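Local coordinates for protein peptidase S15/CocE/NonD (PDB 4PF1) that is a serine aminopeptidase of the alpha/beta-hydrolase fold, related to family S15 X-Pro dipeptidyl-peptidases, and probably cleaves residues from peptide N-termini, at residues G349-R352 / R353-Q357. Residues are numbered along the deposited sequence; the frame is centred on the assembly and turned at random.
Sequences GWFR and RNVMQ
A pi-type turn inside helix 347-365 widens the helix here, where Phe351 meets Met356 and Arg352 meets Gln357 at i to i+5 spacing. Phe351 O takes both Val355 N, at 2.9 Å, and Met356 N, at 3.0 Å. The bond from Met356 N is the straighter, 165° at the hydrogen. Arg352 O then receives Gln357 N at 2.8 Å, five residues on rather than four. Just before it, at Gly349 and Trp350, the spacing is still alpha-helical, and Trp350 O is gripped twice: Asn354 N binds it, and Asn354 ND2 adds a bond of 3.0 Å in the carbonyl plane, on a lone pair. Asn354 folds back with CG beside its own backbone N (chi1 -66°), which brings Asn354 ND2 over one face of the Trp350 indole, 3.3 Å from Trp350 CD1. The Phe351 side chain crosses that of Val355 at about a right angle, its CD1 3.7 Å from Val355 CB, and its far end, CZ, lies near Met356 CB, while Met356 CE lies against the aliphatic chain of Arg352. Phe351 and Met356 pack on strands 178-184 and 287-292 of the central sheet, Trp350 stacks with Trp385 of strand 384-388, and Arg352 reaches helix 92-96 through a salt bridge to Asp92.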
ATOM      1  N   GLY A 349     -15.000  13.110 -15.175  1.00 13.76           N
ATOM      2  CA  GLY A 349     -15.404  14.425 -14.681  1.00 13.68           C
ATOM      3  C   GLY A 349     -15.381  15.494 -15.763  1.00 16.76           C
ATOM      4  O   GLY A 349     -16.244  16.378 -15.773  1.00 15.29           O
ATOM      5  N   TRP A 350     -14.404  15.403 -16.706  1.00 13.80           N
ATOM      6  CA  TRP A 350     -14.292  16.344 -17.832  1.00 13.96           C
ATOM      7  C   TRP A 350     -15.513  16.229 -18.743  1.00 17.11           C
ATOM      8  O   TRP A 350     -16.033  17.248 -19.191  1.00 16.87           O
ATOM      9  CB  TRP A 350     -13.000  16.111 -18.648  1.00 12.79           C
ATOM     10  CG  TRP A 350     -12.878  17.019 -19.842  1.00 14.25           C
ATOM     11  CD1 TRP A 350     -12.356  18.277 -19.862  1.00 17.57           C
ATOM     12  CD2 TRP A 350     -13.364  16.763 -21.171  1.00 14.20           C
ATOM     13  NE1 TRP A 350     -12.486  18.825 -21.120  1.00 17.38           N
ATOM     14  CE2 TRP A 350     -13.104  17.917 -21.942  1.00 18.61           C
ATOM     15  CE3 TRP A 350     -13.998  15.667 -21.787  1.00 15.23           C
ATOM     16  CZ2 TRP A 350     -13.441  18.003 -23.300  1.00 18.19           C
ATOM     17  CZ3 TRP A 350     -14.348  15.761 -23.126  1.00 16.76           C
ATOM     18  CH2 TRP A 350     -14.063  16.913 -23.869  1.00 17.81           C
ATOM     19  N   PHE A 351     -15.943  14.988 -19.046  1.00 13.13           N
ATOM     20  CA  PHE A 351     -17.098  14.748 -19.910  1.00 12.64           C
ATOM     21  C   PHE A 351     -18.388  15.296 -19.285  1.00 15.49           C
ATOM     22  O   PHE A 351     -19.166  15.947 -19.981  1.00 15.36           O
ATOM     23  CB  PHE A 351     -17.257  13.243 -20.243  1.00 13.87           C
ATOM     24  CG  PHE A 351     -18.665  12.877 -20.670  1.00 15.37           C
ATOM     25  CD1 PHE A 351     -19.157  13.269 -21.912  1.00 18.61           C
ATOM     26  CD2 PHE A 351     -19.529  12.230 -19.792  1.00 17.06           C
ATOM     27  CE1 PHE A 351     -20.476  12.998 -22.276  1.00 19.66           C
ATOM     28  CE2 PHE A 351     -20.848  11.959 -20.160  1.00 20.02           C
ATOM     29  CZ  PHE A 351     -21.311  12.344 -21.399  1.00 18.55           C
ATOM     30  N   ARG A 352     -18.639  14.990 -18.002  1.00 11.43           N
ATOM     31  CA  ARG A 352     -19.873  15.410 -17.331  1.00 11.40           C
ATOM     32  C   ARG A 352     -19.981  16.929 -17.205  1.00 15.81           C
ATOM     33  O   ARG A 352     -21.045  17.479 -17.488  1.00 16.15           O
ATOM     34  CB  ARG A 352     -20.023  14.739 -15.958  1.00 10.10           C
ATOM     35  CG  ARG A 352     -20.407  13.264 -16.070  1.00 15.68           C
ATOM     36  CD  ARG A 352     -20.840  12.636 -14.744  1.00 18.30           C
ATOM     37  NE  ARG A 352     -19.883  12.866 -13.654  1.00 20.50           N
ATOM     38  CZ  ARG A 352     -18.753  12.186 -13.486  1.00 25.94           C
ATOM     39  NH1 ARG A 352     -18.402  11.242 -14.352  1.00  9.40           N
ATOM     40  NH2 ARG A 352     -17.954  12.459 -12.466  1.00 10.91           N
ATOM     41  N   ARG A 353     -18.887  17.609 -16.825  1.00 13.07           N
ATOM     42  CA  ARG A 353     -18.895  19.065 -16.654  1.00 13.73           C
ATOM     43  C   ARG A 353     -18.945  19.825 -17.992  1.00 17.98           C
ATOM     44  O   ARG A 353     -19.682  20.802 -18.101  1.00 18.36           O
ATOM     45  CB  ARG A 353     -17.667  19.538 -15.854  1.00 13.69           C
ATOM     46  CG  ARG A 353     -17.621  19.066 -14.397  1.00 25.15           C
ATOM     47  CD  ARG A 353     -16.482  19.709 -13.609  1.00 32.74           C
ATOM     48  NE  ARG A 353     -15.212  19.671 -14.337  1.00 36.44           N
ATOM     49  CZ  ARG A 353     -14.302  18.710 -14.210  1.00 47.54           C
ATOM     50  NH1 ARG A 353     -14.497  17.712 -13.357  1.00 32.70           N
ATOM     51  NH2 ARG A 353     -13.185  18.747 -14.923  1.00 33.79           N
ATOM     52  N   ASN A 354     -18.139  19.404 -18.989  1.00 13.93           N
ATOM     53  CA  ASN A 354     -17.990  20.148 -20.243  1.00 13.98           C
ATOM     54  C   ASN A 354     -18.915  19.708 -21.384  1.00 16.22           C
ATOM     55  O   ASN A 354     -19.071  20.470 -22.338  1.00 14.93           O
ATOM     56  CB  ASN A 354     -16.541  20.094 -20.720  1.00 15.05           C
ATOM     57  CG  ASN A 354     -15.596  20.819 -19.805  1.00 34.31           C
ATOM     58  OD1 ASN A 354     -15.457  22.042 -19.864  1.00 31.21           O
ATOM     59  ND2 ASN A 354     -14.952  20.084 -18.912  1.00 25.45           N
ATOM     60  N   VAL A 355     -19.489  18.491 -21.326  1.00 12.64           N
ATOM     61  CA  VAL A 355     -20.338  17.992 -22.414  1.00 12.56           C
ATOM     62  C   VAL A 355     -21.761  17.671 -21.912  1.00 17.59           C
ATOM     63  O   VAL A 355     -22.722  18.198 -22.470  1.00 17.56           O
ATOM     64  CB  VAL A 355     -19.706  16.764 -23.143  1.00 16.05           C
ATOM     65  CG1 VAL A 355     -20.572  16.311 -24.320  1.00 15.96           C
ATOM     66  CG2 VAL A 355     -18.280  17.060 -23.605  1.00 15.84           C
ATOM     67  N   MET A 356     -21.893  16.803 -20.876  1.00 14.55           N
ATOM     68  CA  MET A 356     -23.199  16.365 -20.364  1.00 14.25           C
ATOM     69  C   MET A 356     -24.007  17.507 -19.721  1.00 19.03           C
ATOM     70  O   MET A 356     -25.187  17.652 -20.040  1.00 18.69           O
ATOM     71  CB  MET A 356     -23.056  15.195 -19.375  1.00 15.79           C
ATOM     72  CG  MET A 356     -24.389  14.509 -19.066  1.00 18.96           C
ATOM     73  SD  MET A 356     -24.351  13.386 -17.646  1.00 22.42           S
ATOM     74  CE  MET A 356     -24.071  14.539 -16.321  1.00 19.44           C
ATOM     75  N   GLN A 357     -23.397  18.291 -18.809  1.00 16.08           N
ATOM     76  CA  GLN A 357     -24.116  19.388 -18.151  1.00 15.97           C
ATOM     77  C   GLN A 357     -24.557  20.482 -19.172  1.00 20.05           C
ATOM     78  O   GLN A 357     -25.740  20.820 -19.161  1.00 20.37           O
ATOM     79  CB  GLN A 357     -23.315  19.987 -16.980  1.00 17.15           C
ATOM     80  CG  GLN A 357     -24.170  20.806 -15.987  1.00 21.17           C
ATOM     81  CD  GLN A 357     -25.389  20.068 -15.448  1.00 33.68           C
ATOM     82  OE1 GLN A 357     -25.344  18.878 -15.104  1.00 26.21           O
ATOM     83  NE2 GLN A 357     -26.501  20.777 -15.335  1.00 25.34           N
TER